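Local coordinates for aryl acylamidase (bacterium CSBL00001, PDB 4YJ6), which probably hydrolyses the amide bond of aryl acylamides, as a member of the amidase signature family of enzymes, at residues I366-Q369 against Q370-D374; M432-L435 against T436-G440; I16-L19 against V20-Q24. One frame throughout, in Å; residues are numbered along the deposited sequence.

Overall arrangement
From the N terminus, contact 3 (16-24) comes first, at the C-terminal end of helix 13-21, on the opposite side of the chain's centre from the other two. Contact 1 (366-374) follows at the surface, at the start of helix 368-389, and contact 2 (432-440) lies deeper, on the short helix 434-439 that precedes strand 443-451. Each is local, within one continuous stretch, so none closes a long loop, and the three run in series without nesting or crossing. Contacts 1 and 2 do not touch, their nearest atoms being about 6 Å apart, yet both pack on helix 315-339, and contact 2 also meets helix 368-389. Contact 3 instead packs on helix 53-69.

Contact 1 of 3, residues I366-Q369 against Q370-D374; sequences ISVQ and QISAD
The N-terminal cap of helix 368-389 joins Ser367 to Gln370, with Ser367 OG accepting from Gln370 N at 3.0 Å. A chi1 of 66° sets OG between its own backbone N and carbonyl carbon, turned toward the first turn of the helix. The backbone carbonyl of the same serine takes Ile371 N at 3.0 Å in a nearly straight bond (N-H...O 171°) that lies in the carbonyl plane. The residue before this N-cap, Ile366, folds back alongside the first turn: its CG1 meets Gln370 CB at 3.7 Å, and its CD1 reaches Ile371 CG1 at 3.9 Å. Ile366 thus lies across the aliphatic part of Gln370 and against Ile371, at about a right angle to both, and also touches Arg324 and Ile328 of helix 315-339. At the next residue after the cap, Val368 O accepts twice from Ser372, whose N and OG each stand 2.9 Å from it and approach from opposite faces of the carbonyl plane. Gln370 bends at chi2 (68°), which carries NE2 forward along the helix to a weak hydrogen bond with Asp374 OD1 at 3.2 Å. The same carboxylate oxygen forms a salt bridge with Arg324, tying the first turns of the helix to helix 315-339.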
# COMPACT_ATOMS: atom_id res chain seq x y z
N ILE A 366 -24.28 13.23 9.03
CA ILE A 366 -24.63 11.82 9.08
C ILE A 366 -25.30 11.51 10.41
O ILE A 366 -24.87 12.02 11.45
CB ILE A 366 -23.39 10.94 8.88
CG1 ILE A 366 -23.79 9.46 8.78
CG2 ILE A 366 -22.32 11.19 10.00
CD1 ILE A 366 -22.63 8.59 8.41
N SER A 367 -26.33 10.68 10.40
CA SER A 367 -27.06 10.39 11.63
C SER A 367 -26.36 9.30 12.41
O SER A 367 -25.63 8.49 11.84
CB SER A 367 -28.47 9.92 11.32
OG SER A 367 -28.45 8.67 10.66
N VAL A 368 -26.61 9.27 13.71
CA VAL A 368 -26.06 8.23 14.56
C VAL A 368 -26.62 6.87 14.11
O VAL A 368 -25.93 5.88 14.19
CB VAL A 368 -26.31 8.53 16.08
CG1 VAL A 368 -27.80 8.54 16.40
CG2 VAL A 368 -25.58 7.53 16.97
N GLN A 369 -27.85 6.85 13.60
CA GLN A 369 -28.43 5.60 13.08
C GLN A 369 -27.60 5.08 11.91
O GLN A 369 -27.33 3.89 11.83
CB GLN A 369 -29.88 5.80 12.66
CG GLN A 369 -30.84 6.04 13.85
CD GLN A 369 -30.79 7.47 14.41
OE1 GLN A 369 -30.35 8.41 13.74
NE2 GLN A 369 -31.24 7.62 15.65
N GLN A 370 -27.17 5.98 11.02
CA GLN A 370 -26.39 5.56 9.87
C GLN A 370 -25.00 5.08 10.29
O GLN A 370 -24.49 4.09 9.75
CB GLN A 370 -26.23 6.71 8.86
CG GLN A 370 -25.42 6.31 7.62
CD GLN A 370 -26.16 5.30 6.77
OE1 GLN A 370 -27.08 5.66 6.03
NE2 GLN A 370 -25.79 4.02 6.89
N ILE A 371 -24.38 5.82 11.20
CA ILE A 371 -23.10 5.41 11.76
C ILE A 371 -23.20 4.01 12.35
O ILE A 371 -22.37 3.14 12.08
CB ILE A 371 -22.64 6.42 12.84
CG1 ILE A 371 -22.25 7.74 12.18
CG2 ILE A 371 -21.46 5.85 13.64
CD1 ILE A 371 -22.03 8.85 13.20
N SER A 372 -24.28 3.77 13.09
CA SER A 372 -24.47 2.48 13.77
C SER A 372 -24.69 1.37 12.75
O SER A 372 -24.21 0.27 12.93
CB SER A 372 -25.67 2.54 14.74
OG SER A 372 -25.44 3.51 15.75
N ALA A 373 -25.43 1.67 11.69
CA ALA A 373 -25.69 0.67 10.67
C ALA A 373 -24.37 0.26 9.99
O ALA A 373 -24.16 -0.91 9.68
CB ALA A 373 -26.67 1.20 9.66
N ASP A 374 -23.49 1.24 9.76
CA ASP A 374 -22.21 0.93 9.13
C ASP A 374 -21.35 0.09 10.08
O ASP A 374 -20.64 -0.81 9.63
CB ASP A 374 -21.48 2.22 8.72
CG ASP A 374 -22.20 2.94 7.58
OD1 ASP A 374 -23.10 2.33 6.98
OD2 ASP A 374 -21.91 4.11 7.29

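Contact 2 of 3, residues M432-L435 against T436-G440; sequences MTYL and TNFSG
The rings of Tyr434 and Phe438, one helical turn apart, form an offset edge-to-face pair in which the tyrosine edge is directed at the phenylalanine face; their centroids are 5.6 Å apart and the planes are inclined at 63°. Phe438 CE2 makes the touch, 3.9 Å from both Tyr434 CD1 and Tyr434 CE1. One face of the Phe438 ring also lies over Tyr434 O, which sits near the ring's margin, 4.0 Å from Phe438 CG. Both side chains leave the helix in the same direction, a chi1 of 66° turning the tyrosine ring alongside Phe438. Leu435 adds a looser apolar touch, its CD2 lying 4.5 Å from Phe438 CD2. In the backbone, Tyr434 O accepts from Phe438 N at 3.1 Å, and Leu435 O accepts from Ser439 N at 3.0 Å. The polar side chains are held from outside the helix: Thr433 OG1 bonds to Gly185 O, Thr436 OG1 to Gln201, and Asn437 ND2 to Asp183 and to Tyr221 O. The short helix 434-439 thus connects to strands 178-183 and 198-201 through Asn437 and Thr436, and packs on helices 315-339 and 368-389, where Phe438 meets Trp322 and Leu377, and Leu435 meets Met318 and Val381.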
# COMPACT_ATOMS: atom_id res chain seq x y z
N MSE A 432 -11.31 -5.29 -3.54
CA MSE A 432 -11.86 -6.27 -2.59
C MSE A 432 -11.06 -6.34 -1.31
O MSE A 432 -11.55 -6.83 -0.30
CB MSE A 432 -11.95 -7.62 -3.29
CG MSE A 432 -12.77 -7.46 -4.53
SE MSE A 432 -13.16 -9.25 -5.17
CE MSE A 432 -11.45 -9.75 -5.94
N THR A 433 -9.82 -5.84 -1.39
CA THR A 433 -8.96 -5.59 -0.22
C THR A 433 -9.64 -4.87 0.95
O THR A 433 -9.19 -5.03 2.10
CB THR A 433 -7.81 -4.66 -0.67
OG1 THR A 433 -8.33 -3.61 -1.51
CG2 THR A 433 -6.84 -5.45 -1.53
N TYR A 434 -10.67 -4.05 0.69
CA TYR A 434 -11.19 -3.23 1.79
C TYR A 434 -11.79 -4.09 2.90
O TYR A 434 -11.99 -3.57 4.03
CB TYR A 434 -12.19 -2.13 1.34
CG TYR A 434 -13.52 -2.61 0.76
CD1 TYR A 434 -14.47 -3.25 1.56
CD2 TYR A 434 -13.84 -2.35 -0.57
CE1 TYR A 434 -15.70 -3.67 1.02
CE2 TYR A 434 -15.04 -2.76 -1.12
CZ TYR A 434 -15.97 -3.41 -0.32
OH TYR A 434 -17.18 -3.82 -0.87
N LEU A 435 -12.09 -5.36 2.63
CA LEU A 435 -12.64 -6.21 3.70
C LEU A 435 -11.70 -6.27 4.92
O LEU A 435 -12.18 -6.34 6.04
CB LEU A 435 -12.94 -7.62 3.22
CG LEU A 435 -13.97 -7.69 2.10
CD1 LEU A 435 -14.11 -9.16 1.62
CD2 LEU A 435 -15.31 -7.15 2.57
N THR A 436 -10.37 -6.26 4.72
CA THR A 436 -9.48 -6.35 5.89
C THR A 436 -9.28 -5.00 6.55
O THR A 436 -8.79 -4.93 7.67
CB THR A 436 -8.09 -6.92 5.54
OG1 THR A 436 -7.42 -6.01 4.67
CG2 THR A 436 -8.23 -8.28 4.83
N ASN A 437 -9.66 -3.91 5.89
CA ASN A 437 -9.75 -2.63 6.62
C ASN A 437 -10.98 -2.63 7.52
O ASN A 437 -11.02 -1.94 8.52
CB ASN A 437 -9.78 -1.44 5.65
CG ASN A 437 -8.57 -1.43 4.75
OD1 ASN A 437 -8.62 -1.96 3.65
ND2 ASN A 437 -7.46 -0.85 5.23
N PHE A 438 -12.02 -3.39 7.16
CA PHE A 438 -13.10 -3.62 8.12
C PHE A 438 -12.66 -4.56 9.24
O PHE A 438 -12.99 -4.34 10.41
CB PHE A 438 -14.30 -4.29 7.45
CG PHE A 438 -15.08 -3.39 6.54
CD1 PHE A 438 -15.03 -2.01 6.67
CD2 PHE A 438 -15.94 -3.95 5.60
CE1 PHE A 438 -15.81 -1.18 5.81
CE2 PHE A 438 -16.72 -3.15 4.77
CZ PHE A 438 -16.66 -1.77 4.87
N SER A 439 -11.91 -5.62 8.90
CA SER A 439 -11.73 -6.72 9.83
C SER A 439 -10.44 -6.80 10.64
O SER A 439 -10.44 -7.42 11.71
CB SER A 439 -11.94 -8.07 9.10
OG SER A 439 -10.81 -8.38 8.29
N GLY A 440 -9.36 -6.19 10.12
CA GLY A 440 -8.13 -6.03 10.89
C GLY A 440 -7.11 -7.12 10.63
O GLY A 440 -6.01 -7.08 11.16

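Contact 3 of 3, residues I16-L19 against V20-Q24; sequences IVEL and VKSKQ
The backbone of Ile16-Leu19 and Val20-Gln24 runs through the last turn of helix 13-21 into a Schellman motif, with Gln24 N donating to Leu19 O at 2.9 Å, Lys23 N bonded to Val20 O at 3.0 Å, and Lys23, at positive phi (61°), as the C-prime residue. Ser22, the first residue to leave helical angles, turns OG back to the preceding turn, and its chi1 of 65° brings that hydroxyl within 2.7 Å of Glu18 O. The same carbonyl also accepts from Ser22 N, the two donors arriving from opposite faces of its plane. Gln24 in turn folds toward the serine: NE2 donates to Ser22 OG at 2.9 Å, with the oxygen close to the amide plane and an N-H...O angle of 156°. The hydroxyl therefore serves as donor and acceptor at once, which probably limits the rotation of the amide. Leu19 CD1 lies over the face of this amide, 3.5 Å from Gln24 OE1. On another side of the helix Ile16 CG2 meets Val20 CG2 at 4.1 Å, and Val20 continues the apolar packing onto Ile25 and onto Ile67 of helix 53-69. Glu18, bent at chi2, brings OE2 near Ser22 CB. Its carboxylate and the ammonium of Lys21 carry opposite charges, with Glu18 OE1 4.8 Å from Lys21 NZ, so any attraction between them is probably modest. The helix is ended by the Schellman backbone bonds; the hydrogen-bond chain from Gln24 through Ser22 to Glu18 O adds a link between neutral side chains across the same turn.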
# COMPACT_ATOMS: atom_id res chain seq x y z
N ILE A 16 21.52 -4.20 -1.03
CA ILE A 16 22.09 -2.89 -0.71
C ILE A 16 22.64 -2.83 0.70
O ILE A 16 23.73 -2.27 0.95
CB ILE A 16 21.06 -1.78 -0.91
CG1 ILE A 16 20.83 -1.64 -2.43
CG2 ILE A 16 21.60 -0.45 -0.36
CD1 ILE A 16 19.61 -0.87 -2.77
N VAL A 17 21.91 -3.36 1.67
CA VAL A 17 22.39 -3.38 3.04
C VAL A 17 23.79 -4.01 3.08
O VAL A 17 24.71 -3.52 3.73
CB VAL A 17 21.46 -4.16 3.96
CG1 VAL A 17 22.15 -4.54 5.27
CG2 VAL A 17 20.19 -3.35 4.24
N GLU A 18 23.94 -5.12 2.38
CA GLU A 18 25.23 -5.83 2.41
C GLU A 18 26.32 -5.05 1.67
O GLU A 18 27.49 -5.01 2.12
CB GLU A 18 25.05 -7.24 1.84
CG GLU A 18 26.36 -8.01 1.61
CD GLU A 18 27.11 -8.32 2.88
OE1 GLU A 18 26.51 -8.28 3.98
OE2 GLU A 18 28.33 -8.62 2.76
N LEU A 19 25.97 -4.46 0.53
CA LEU A 19 26.92 -3.66 -0.26
C LEU A 19 27.43 -2.49 0.58
O LEU A 19 28.61 -2.16 0.56
CB LEU A 19 26.24 -3.06 -1.48
CG LEU A 19 26.44 -3.61 -2.90
CD1 LEU A 19 27.29 -4.90 -3.01
CD2 LEU A 19 25.14 -3.69 -3.67
N VAL A 20 26.53 -1.88 1.34
CA VAL A 20 26.94 -0.71 2.13
C VAL A 20 27.72 -1.15 3.39
O VAL A 20 28.77 -0.58 3.70
CB VAL A 20 25.68 0.15 2.47
CG1 VAL A 20 26.01 1.20 3.54
CG2 VAL A 20 25.13 0.82 1.19
N LYS A 21 27.26 -2.21 4.07
CA LYS A 21 27.90 -2.66 5.29
C LYS A 21 29.32 -3.14 5.00
O LYS A 21 30.25 -2.92 5.80
CB LYS A 21 27.12 -3.81 5.92
CG LYS A 21 27.82 -4.42 7.12
CD LYS A 21 27.35 -5.81 7.41
CE LYS A 21 28.53 -6.65 7.99
NZ LYS A 21 29.77 -6.72 7.08
N SER A 22 29.50 -3.82 3.87
CA SER A 22 30.83 -4.31 3.50
C SER A 22 31.71 -3.27 2.82
O SER A 22 32.82 -3.58 2.35
CB SER A 22 30.70 -5.53 2.59
OG SER A 22 30.08 -5.17 1.37
N LYS A 23 31.23 -2.02 2.78
CA LYS A 23 31.95 -0.91 2.17
C LYS A 23 32.22 -1.08 0.68
O LYS A 23 33.17 -0.51 0.14
CB LYS A 23 33.26 -0.63 2.92
CG LYS A 23 33.05 -0.42 4.42
CD LYS A 23 34.37 -0.19 5.18
CE LYS A 23 34.14 -0.12 6.70
NZ LYS A 23 35.44 -0.20 7.48
N GLN A 24 31.40 -1.86 -0.01
CA GLN A 24 31.55 -1.96 -1.46
C GLN A 24 31.02 -0.73 -2.18
O GLN A 24 31.48 -0.40 -3.28
CB GLN A 24 30.83 -3.18 -2.00
CG GLN A 24 31.50 -4.49 -1.64
CD GLN A 24 30.70 -5.66 -2.19
OE1 GLN A 24 30.60 -5.83 -3.39
NE2 GLN A 24 30.08 -6.42 -1.29